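PDB 3L1W: uncharacterized protein from Enterococcus faecalis, which is of unknown function but probably acts as a phosphoesterase or nuclease, perhaps as a 3'-5' RNA exonuclease. Local coordinates for residues W20-N32 with N47-T59. Residues are numbered along the deposited sequence; the frame is centred on the assembly and turned at random.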
ATOM      1  N   TRP A  20      17.160  -5.995  14.437  1.00 22.48           N
ATOM      2  CA  TRP A  20      15.724  -6.213  14.596  1.00 20.00           C
ATOM      3  C   TRP A  20      15.059  -5.288  15.621  1.00 18.07           C
ATOM      4  O   TRP A  20      13.969  -4.768  15.379  1.00 20.16           O
ATOM      5  CB  TRP A  20      15.443  -7.677  14.937  1.00 20.94           C
ATOM      6  CG  TRP A  20      13.982  -8.003  15.171  1.00 19.94           C
ATOM      7  CD1 TRP A  20      13.396  -8.291  16.367  1.00 22.52           C
ATOM      8  CD2 TRP A  20      12.937  -8.095  14.181  1.00 19.67           C
ATOM      9  NE1 TRP A  20      12.054  -8.546  16.191  1.00 18.72           N
ATOM     10  CE2 TRP A  20      11.748  -8.425  14.863  1.00 18.51           C
ATOM     11  CE3 TRP A  20      12.890  -7.903  12.796  1.00 16.46           C
ATOM     12  CZ2 TRP A  20      10.532  -8.599  14.202  1.00 19.57           C
ATOM     13  CZ3 TRP A  20      11.682  -8.076  12.140  1.00 18.03           C
ATOM     14  CH2 TRP A  20      10.517  -8.415  12.843  1.00 16.07           C
ATOM     15  N   SER A  21      15.691  -5.097  16.772  1.00 22.30           N
ATOM     16  CA  SER A  21      15.072  -4.274  17.808  1.00 27.63           C
ATOM     17  C   SER A  21      14.628  -2.915  17.257  1.00 26.14           C
ATOM     18  O   SER A  21      13.588  -2.391  17.642  1.00 27.35           O
ATOM     19  CB  SER A  21      16.023  -4.084  18.996  1.00 29.33           C
ATOM     20  OG  SER A  21      17.166  -3.347  18.610  1.00 36.67           O
ATOM     21  N   PHE A  22      15.411  -2.354  16.343  1.00 25.50           N
ATOM     22  CA  PHE A  22      15.106  -1.038  15.787  1.00 25.28           C
ATOM     23  C   PHE A  22      14.091  -1.078  14.650  1.00 25.20           C
ATOM     24  O   PHE A  22      13.485  -0.059  14.331  1.00 25.48           O
ATOM     25  CB  PHE A  22      16.383  -0.365  15.292  1.00 25.31           C
ATOM     26  CG  PHE A  22      17.418  -0.189  16.353  1.00 29.08           C
ATOM     27  CD1 PHE A  22      17.407   0.930  17.165  1.00 35.29           C
ATOM     28  CD2 PHE A  22      18.402  -1.148  16.546  1.00 30.77           C
ATOM     29  CE1 PHE A  22      18.357   1.099  18.148  1.00 35.65           C
ATOM     30  CE2 PHE A  22      19.361  -0.985  17.537  1.00 31.46           C
ATOM     31  CZ  PHE A  22      19.338   0.138  18.335  1.00 35.52           C
ATOM     32  N   ARG A  23      13.915  -2.252  14.046  1.00 21.95           N
ATOM     33  CA  ARG A  23      13.089  -2.413  12.846  1.00 18.63           C
ATOM     34  C   ARG A  23      11.735  -3.059  13.132  1.00 18.64           C
ATOM     35  O   ARG A  23      10.830  -3.010  12.298  1.00 18.80           O
ATOM     36  CB  ARG A  23      13.820  -3.301  11.818  1.00 19.52           C
ATOM     37  CG  ARG A  23      15.158  -2.767  11.380  1.00 23.22           C
ATOM     38  CD  ARG A  23      15.780  -3.624  10.278  1.00 17.78           C
ATOM     39  NE  ARG A  23      16.227  -4.939  10.751  1.00 18.47           N
ATOM     40  CZ  ARG A  23      15.618  -6.087  10.469  1.00 17.27           C
ATOM     41  NH1 ARG A  23      14.531  -6.101   9.709  1.00 17.53           N
ATOM     42  NH2 ARG A  23      16.106  -7.230  10.939  1.00 16.54           N
ATOM     43  N   LYS A  24      11.606  -3.702  14.285  1.00 19.82           N
ATOM     44  CA  LYS A  24      10.439  -4.536  14.556  1.00 18.31           C
ATOM     45  C   LYS A  24       9.110  -3.791  14.417  1.00 16.35           C
ATOM     46  O   LYS A  24       8.164  -4.315  13.831  1.00 16.63           O
ATOM     47  CB  LYS A  24      10.543  -5.197  15.939  1.00 24.28           C
ATOM     48  CG  LYS A  24      10.778  -4.229  17.074  1.00 36.37           C
ATOM     49  CD  LYS A  24      10.991  -4.957  18.402  1.00 45.66           C
ATOM     50  CE  LYS A  24      11.491  -4.000  19.488  1.00 46.14           C
ATOM     51  NZ  LYS A  24      11.785  -4.700  20.771  1.00 48.47           N
ATOM     52  N   GLU A  25       9.028  -2.576  14.955  1.00 18.41           N
ATOM     53  CA  GLU A  25       7.770  -1.830  14.867  1.00 20.56           C
ATOM     54  C   GLU A  25       7.398  -1.567  13.412  1.00 20.11           C
ATOM     55  O   GLU A  25       6.249  -1.758  13.009  1.00 19.31           O
ATOM     56  CB  GLU A  25       7.850  -0.514  15.653  1.00 25.55           C
ATOM     57  CG  GLU A  25       7.952  -0.706  17.155  1.00 47.07           C
ATOM     58  CD  GLU A  25       6.704  -0.248  17.892  1.00 63.43           C
ATOM     59  OE1 GLU A  25       6.544   0.977  18.095  1.00 63.59           O
ATOM     60  OE2 GLU A  25       5.887  -1.117  18.273  1.00 67.51           O
ATOM     61  N   ALA A  26       8.376  -1.143  12.616  1.00 15.72           N
ATOM     62  CA  ALA A  26       8.130  -0.827  11.219  1.00 14.99           C
ATOM     63  C   ALA A  26       7.717  -2.070  10.440  1.00 16.24           C
ATOM     64  O   ALA A  26       6.798  -2.023   9.626  1.00 17.68           O
ATOM     65  CB  ALA A  26       9.361  -0.179  10.589  1.00 18.50           C
ATOM     66  N   VAL A  27       8.402  -3.186  10.683  1.00 15.42           N
ATOM     67  CA  VAL A  27       8.043  -4.431  10.015  1.00 14.76           C
ATOM     68  C   VAL A  27       6.635  -4.887  10.404  1.00 14.02           C
ATOM     69  O   VAL A  27       5.826  -5.241   9.548  1.00 14.31           O
ATOM     70  CB  VAL A  27       9.078  -5.547  10.318  1.00 13.36           C
ATOM     71  CG1 VAL A  27       8.548  -6.926   9.891  1.00 15.66           C
ATOM     72  CG2 VAL A  27      10.397  -5.229   9.642  1.00 16.25           C
ATOM     73  N   CYS A  28       6.340  -4.879  11.699  1.00 14.36           N
ATOM     74  CA  CYS A  28       5.037  -5.353  12.153  1.00 13.27           C
ATOM     75  C   CYS A  28       3.896  -4.428  11.724  1.00 12.68           C
ATOM     76  O   CYS A  28       2.798  -4.890  11.401  1.00 14.55           O
ATOM     77  CB  CYS A  28       5.034  -5.551  13.666  1.00 16.56           C
ATOM     78  SG  CYS A  28       6.069  -6.946  14.190  1.00 18.81           S
ATOM     79  N   GLN A  29       4.147  -3.122  11.723  1.00 16.16           N
ATOM     80  CA  GLN A  29       3.127  -2.172  11.288  1.00 16.31           C
ATOM     81  C   GLN A  29       2.858  -2.309   9.796  1.00 16.08           C
ATOM     82  O   GLN A  29       1.727  -2.138   9.343  1.00 15.24           O
ATOM     83  CB  GLN A  29       3.543  -0.740  11.639  1.00 16.03           C
ATOM     84  CG  GLN A  29       3.387  -0.449  13.122  1.00 21.87           C
ATOM     85  CD  GLN A  29       4.108   0.804  13.534  1.00 33.46           C
ATOM     86  OE1 GLN A  29       4.564   1.571  12.689  1.00 41.43           O
ATOM     87  NE2 GLN A  29       4.230   1.017  14.843  1.00 34.17           N
ATOM     88  N   LEU A  30       3.896  -2.620   9.028  1.00 13.27           N
ATOM     89  CA  LEU A  30       3.716  -2.833   7.599  1.00 10.77           C
ATOM     90  C   LEU A  30       2.786  -4.016   7.379  1.00 13.67           C
ATOM     91  O   LEU A  30       1.829  -3.933   6.608  1.00 15.34           O
ATOM     92  CB  LEU A  30       5.072  -3.059   6.920  1.00 11.64           C
ATOM     93  CG  LEU A  30       5.111  -3.225   5.393  1.00 14.96           C
ATOM     94  CD1 LEU A  30       6.522  -2.955   4.888  1.00 17.23           C
ATOM     95  CD2 LEU A  30       4.646  -4.614   4.932  1.00 14.91           C
ATOM     96  N   ILE A  31       3.080  -5.121   8.061  1.00 13.93           N
ATOM     97  CA  ILE A  31       2.249  -6.316   7.982  1.00 13.98           C
ATOM     98  C   ILE A  31       0.804  -6.006   8.386  1.00 13.75           C
ATOM     99  O   ILE A  31      -0.140  -6.383   7.686  1.00 14.26           O
ATOM    100  CB  ILE A  31       2.858  -7.454   8.841  1.00 13.72           C
ATOM    101  CG1 ILE A  31       4.194  -7.889   8.229  1.00 16.77           C
ATOM    102  CG2 ILE A  31       1.877  -8.622   8.964  1.00 15.31           C
ATOM    103  CD1 ILE A  31       5.076  -8.735   9.155  1.00 16.84           C
ATOM    104  N   ASN A  32       0.618  -5.295   9.492  1.00 12.31           N
ATOM    105  CA  ASN A  32      -0.751  -4.999   9.931  1.00 14.68           C
ATOM    106  C   ASN A  32      -1.518  -4.143   8.938  1.00 15.72           C
ATOM    107  O   ASN A  32      -2.719  -4.347   8.732  1.00 16.03           O
ATOM    108  CB  ASN A  32      -0.754  -4.305  11.285  1.00 16.51           C
ATOM    109  CG  ASN A  32      -0.407  -5.247  12.415  1.00 17.83           C
ATOM    110  OD1 ASN A  32      -0.450  -6.469  12.261  1.00 18.91           O
ATOM    111  ND2 ASN A  32      -0.072  -4.680  13.564  1.00 22.29           N
ATOM    112  N   ASN A  47      13.046 -14.757  18.969  1.00 19.72           N
ATOM    113  CA  ASN A  47      12.598 -13.453  19.436  1.00 20.42           C
ATOM    114  C   ASN A  47      11.761 -12.715  18.395  1.00 20.99           C
ATOM    115  O   ASN A  47      10.801 -12.023  18.729  1.00 19.39           O
ATOM    116  CB  ASN A  47      13.779 -12.596  19.905  1.00 19.19           C
ATOM    117  CG  ASN A  47      14.718 -12.220  18.778  1.00 23.82           C
ATOM    118  OD1 ASN A  47      15.098 -13.061  17.961  1.00 25.47           O
ATOM    119  ND2 ASN A  47      15.091 -10.953  18.725  1.00 25.70           N
ATOM    120  N   GLN A  48      12.118 -12.873  17.125  1.00 18.75           N
ATOM    121  CA  GLN A  48      11.372 -12.248  16.036  1.00 16.63           C
ATOM    122  C   GLN A  48       9.997 -12.901  15.880  1.00 18.61           C
ATOM    123  O   GLN A  48       9.005 -12.226  15.622  1.00 16.20           O
ATOM    124  CB  GLN A  48      12.165 -12.351  14.733  1.00 16.78           C
ATOM    125  CG  GLN A  48      13.515 -11.653  14.823  1.00 14.75           C
ATOM    126  CD  GLN A  48      14.347 -11.837  13.564  1.00 16.63           C
ATOM    127  OE1 GLN A  48      15.128 -12.783  13.463  1.00 18.22           O
ATOM    128  NE2 GLN A  48      14.184 -10.931  12.599  1.00 18.52           N
ATOM    129  N   VAL A  49       9.938 -14.217  16.058  1.00 18.85           N
ATOM    130  CA  VAL A  49       8.650 -14.903  16.030  1.00 15.38           C
ATOM    131  C   VAL A  49       7.761 -14.378  17.162  1.00 16.85           C
ATOM    132  O   VAL A  49       6.582 -14.069  16.952  1.00 18.50           O
ATOM    133  CB  VAL A  49       8.824 -16.423  16.149  1.00 17.14           C
ATOM    134  CG1 VAL A  49       7.458 -17.113  16.260  1.00 20.64           C
ATOM    135  CG2 VAL A  49       9.595 -16.953  14.944  1.00 20.32           C
ATOM    136  N   ARG A  50       8.330 -14.258  18.357  1.00 18.03           N
ATOM    137  CA  ARG A  50       7.584 -13.720  19.496  0.50 19.09           C
ATOM    138  C   ARG A  50       7.050 -12.326  19.184  1.00 19.69           C
ATOM    139  O   ARG A  50       5.896 -12.018  19.489  1.00 18.43           O
ATOM    140  CB  ARG A  50       8.445 -13.670  20.762  0.50 22.45           C
ATOM    141  CG  ARG A  50       8.745 -15.022  21.394  0.50 23.18           C
ATOM    142  CD  ARG A  50       9.224 -14.863  22.841  0.50 32.70           C
ATOM    143  NE  ARG A  50      10.509 -14.168  22.950  0.50 40.54           N
ATOM    144  CZ  ARG A  50      10.648 -12.850  23.080  0.50 39.22           C
ATOM    145  NH1 ARG A  50       9.579 -12.064  23.111  0.50 37.45           N
ATOM    146  NH2 ARG A  50      11.860 -12.311  23.174  0.50 38.93           N
ATOM    147  N   ASP A  51       7.882 -11.487  18.566  1.00 17.75           N
ATOM    148  CA  ASP A  51       7.472 -10.137  18.198  1.00 16.52           C
ATOM    149  C   ASP A  51       6.366 -10.136  17.142  1.00 17.67           C
ATOM    150  O   ASP A  51       5.432  -9.332  17.218  1.00 18.04           O
ATOM    151  CB  ASP A  51       8.671  -9.305  17.716  1.00 16.00           C
ATOM    152  CG  ASP A  51       9.593  -8.889  18.854  1.00 26.10           C
ATOM    153  OD1 ASP A  51       9.135  -8.820  20.018  1.00 25.03           O
ATOM    154  OD2 ASP A  51      10.782  -8.625  18.582  1.00 23.38           O
ATOM    155  N   LEU A  52       6.453 -11.026  16.154  1.00 16.16           N
ATOM    156  CA  LEU A  52       5.377 -11.114  15.167  1.00 15.93           C
ATOM    157  C   LEU A  52       4.051 -11.458  15.834  1.00 16.51           C
ATOM    158  O   LEU A  52       3.020 -10.882  15.497  1.00 16.58           O
ATOM    159  CB  LEU A  52       5.697 -12.141  14.083  1.00 15.96           C
ATOM    160  CG  LEU A  52       6.821 -11.741  13.128  1.00 16.48           C
ATOM    161  CD1 LEU A  52       7.155 -12.892  12.180  1.00 20.95           C
ATOM    162  CD2 LEU A  52       6.443 -10.497  12.351  1.00 15.95           C
ATOM    163  N   LYS A  53       4.070 -12.421  16.752  1.00 16.64           N
ATOM    164  CA  LYS A  53       2.858 -12.767  17.486  1.00 17.28           C
ATOM    165  C   LYS A  53       2.345 -11.610  18.340  1.00 16.59           C
ATOM    166  O   LYS A  53       1.141 -11.394  18.438  1.00 19.36           O
ATOM    167  CB  LYS A  53       3.077 -14.005  18.367  1.00 18.51           C
ATOM    168  CG  LYS A  53       3.369 -15.283  17.586  1.00 22.74           C
ATOM    169  CD  LYS A  53       3.633 -16.448  18.540  1.00 26.04           C
ATOM    170  CE  LYS A  53       3.956 -17.719  17.778  1.00 32.99           C
ATOM    171  NZ  LYS A  53       4.402 -18.827  18.683  1.00 41.96           N
ATOM    172  N   ALA A  54       3.257 -10.875  18.965  1.00 16.07           N
ATOM    173  CA  ALA A  54       2.858  -9.833  19.905  1.00 15.32           C
ATOM    174  C   ALA A  54       2.368  -8.568  19.204  1.00 15.25           C
ATOM    175  O   ALA A  54       1.415  -7.924  19.657  1.00 15.37           O
ATOM    176  CB  ALA A  54       4.012  -9.500  20.834  1.00 16.31           C
ATOM    177  N   TYR A  55       3.014  -8.226  18.092  1.00 14.79           N
ATOM    178  CA  TYR A  55       2.808  -6.917  17.468  1.00 15.47           C
ATOM    179  C   TYR A  55       2.099  -6.922  16.119  1.00 14.37           C
ATOM    180  O   TYR A  55       1.852  -5.862  15.556  1.00 18.78           O
ATOM    181  CB  TYR A  55       4.143  -6.165  17.364  1.00 15.31           C
ATOM    182  CG  TYR A  55       4.724  -5.847  18.717  1.00 16.35           C
ATOM    183  CD1 TYR A  55       4.201  -4.827  19.489  1.00 20.00           C
ATOM    184  CD2 TYR A  55       5.793  -6.574  19.223  1.00 21.43           C
ATOM    185  CE1 TYR A  55       4.724  -4.534  20.733  1.00 23.56           C
ATOM    186  CE2 TYR A  55       6.327  -6.286  20.469  1.00 21.73           C
ATOM    187  CZ  TYR A  55       5.782  -5.265  21.218  1.00 29.43           C
ATOM    188  OH  TYR A  55       6.290  -4.973  22.462  1.00 30.33           O
ATOM    189  N   THR A  56       1.776  -8.097  15.590  1.00 16.57           N
ATOM    190  CA  THR A  56       0.876  -8.149  14.444  1.00 18.09           C
ATOM    191  C   THR A  56      -0.454  -8.745  14.871  1.00 15.42           C
ATOM    192  O   THR A  56      -0.588  -9.329  15.960  1.00 16.07           O
ATOM    193  CB  THR A  56       1.423  -8.962  13.228  1.00 17.58           C
ATOM    194  OG1 THR A  56       1.230 -10.363  13.463  1.00 15.35           O
ATOM    195  CG2 THR A  56       2.905  -8.670  12.969  1.00 17.96           C
ATOM    196  N   THR A  57      -1.433  -8.606  13.989  1.00 13.95           N
ATOM    197  CA  THR A  57      -2.783  -9.085  14.241  1.00 14.01           C
ATOM    198  C   THR A  57      -2.958 -10.543  13.806  1.00 16.66           C
ATOM    199  O   THR A  57      -4.039 -11.105  13.955  1.00 17.40           O
ATOM    200  CB  THR A  57      -3.785  -8.229  13.462  1.00 18.84           C
ATOM    201  OG1 THR A  57      -3.440  -8.257  12.072  1.00 18.58           O
ATOM    202  CG2 THR A  57      -3.713  -6.776  13.948  1.00 18.47           C
ATOM    203  N   PHE A  58      -1.890 -11.157  13.304  1.00 14.97           N
ATOM    204  CA  PHE A  58      -1.991 -12.477  12.665  1.00 13.93           C
ATOM    205  C   PHE A  58      -1.765 -13.684  13.573  1.00 14.53           C
ATOM    206  O   PHE A  58      -1.029 -13.617  14.553  1.00 16.67           O
ATOM    207  CB  PHE A  58      -0.980 -12.580  11.519  1.00 14.10           C
ATOM    208  CG  PHE A  58      -1.339 -11.766  10.323  1.00 13.90           C
ATOM    209  CD1 PHE A  58      -1.087 -10.411  10.294  1.00 17.53           C
ATOM    210  CD2 PHE A  58      -1.927 -12.360   9.218  1.00 19.00           C
ATOM    211  CE1 PHE A  58      -1.424  -9.646   9.175  1.00 17.05           C
ATOM    212  CE2 PHE A  58      -2.266 -11.611   8.096  1.00 16.13           C
ATOM    213  CZ  PHE A  58      -2.020 -10.245   8.077  1.00 16.97           C
ATOM    214  N   THR A  59      -2.399 -14.800  13.220  1.00 14.49           N
ATOM    215  CA  THR A  59      -2.027 -16.092  13.785  1.00 14.35           C
ATOM    216  C   THR A  59      -0.706 -16.481  13.137  1.00 15.18           C
ATOM    217  O   THR A  59      -0.489 -16.200  11.959  1.00 14.93           O
ATOM    218  CB  THR A  59      -3.117 -17.137  13.497  1.00 15.64           C
ATOM    219  OG1 THR A  59      -4.335 -16.715  14.120  1.00 17.66           O
ATOM    220  CG2 THR A  59      -2.731 -18.503  14.070  1.00 20.47           C
TER
HETATM  221  O   HOH W   1       9.840  -6.840  21.450  1.00 40.51           O
HETATM  222  O   HOH W   2      -4.051  -6.215  10.341  1.00 26.11           O
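Trp-20 is the large knob of this helix pair, clamped between Gln-48 of the facing helix and Lys-24 of its own. Gln-48 CG sits 3.5 Å from the centroid of the Trp-20 five-membered ring, directly over the face as a CH-pi contact, while Lys-24 CB covers the opposite face. With CG anti to the backbone N (chi1 178°), the indole extends toward Asp-51. There Trp-20 NE1 donates to Asp-51 OD2 (2.7 Å), almost in the ring plane and to the oxygen's anti lone pair; the nearly coplanar carboxylate also reaches Lys-24 NZ through a water bound to OD1.

The helix axes cross at -49°, and midway along the contact a slimmer bump, Cys-28 SG, settles among Leu-52 CD2, Tyr-55 CB and Thr-56 CG2. Deeper, Ile-31 divides its branches, CD1 meeting Leu-52 CD2 and CG2 pressing on Phe-58 CE1 at 3.5 Å; Leu-77 of the sheet beneath touches both Ile-31 and Phe-58.

At the far end Asn-32 grips the chain leaving helix 47-55. Asn-32 ND2 donates to Tyr-55 O (3.0 Å); Asn-32 OD1 accepts from Thr-57 N (2.9 Å), a donor tilted 30° from the carbonyl plane. Thr-56 OG1 braces this turn, donating to Leu-52 O and accepting from Phe-58 N in an ST turn. Two helices on one sheet of the DNase I-like fold are thus joined by directional bonds, to the indole N-H at one end and to both polar atoms of the Asn-32 amide at the other, with an apolar middle between.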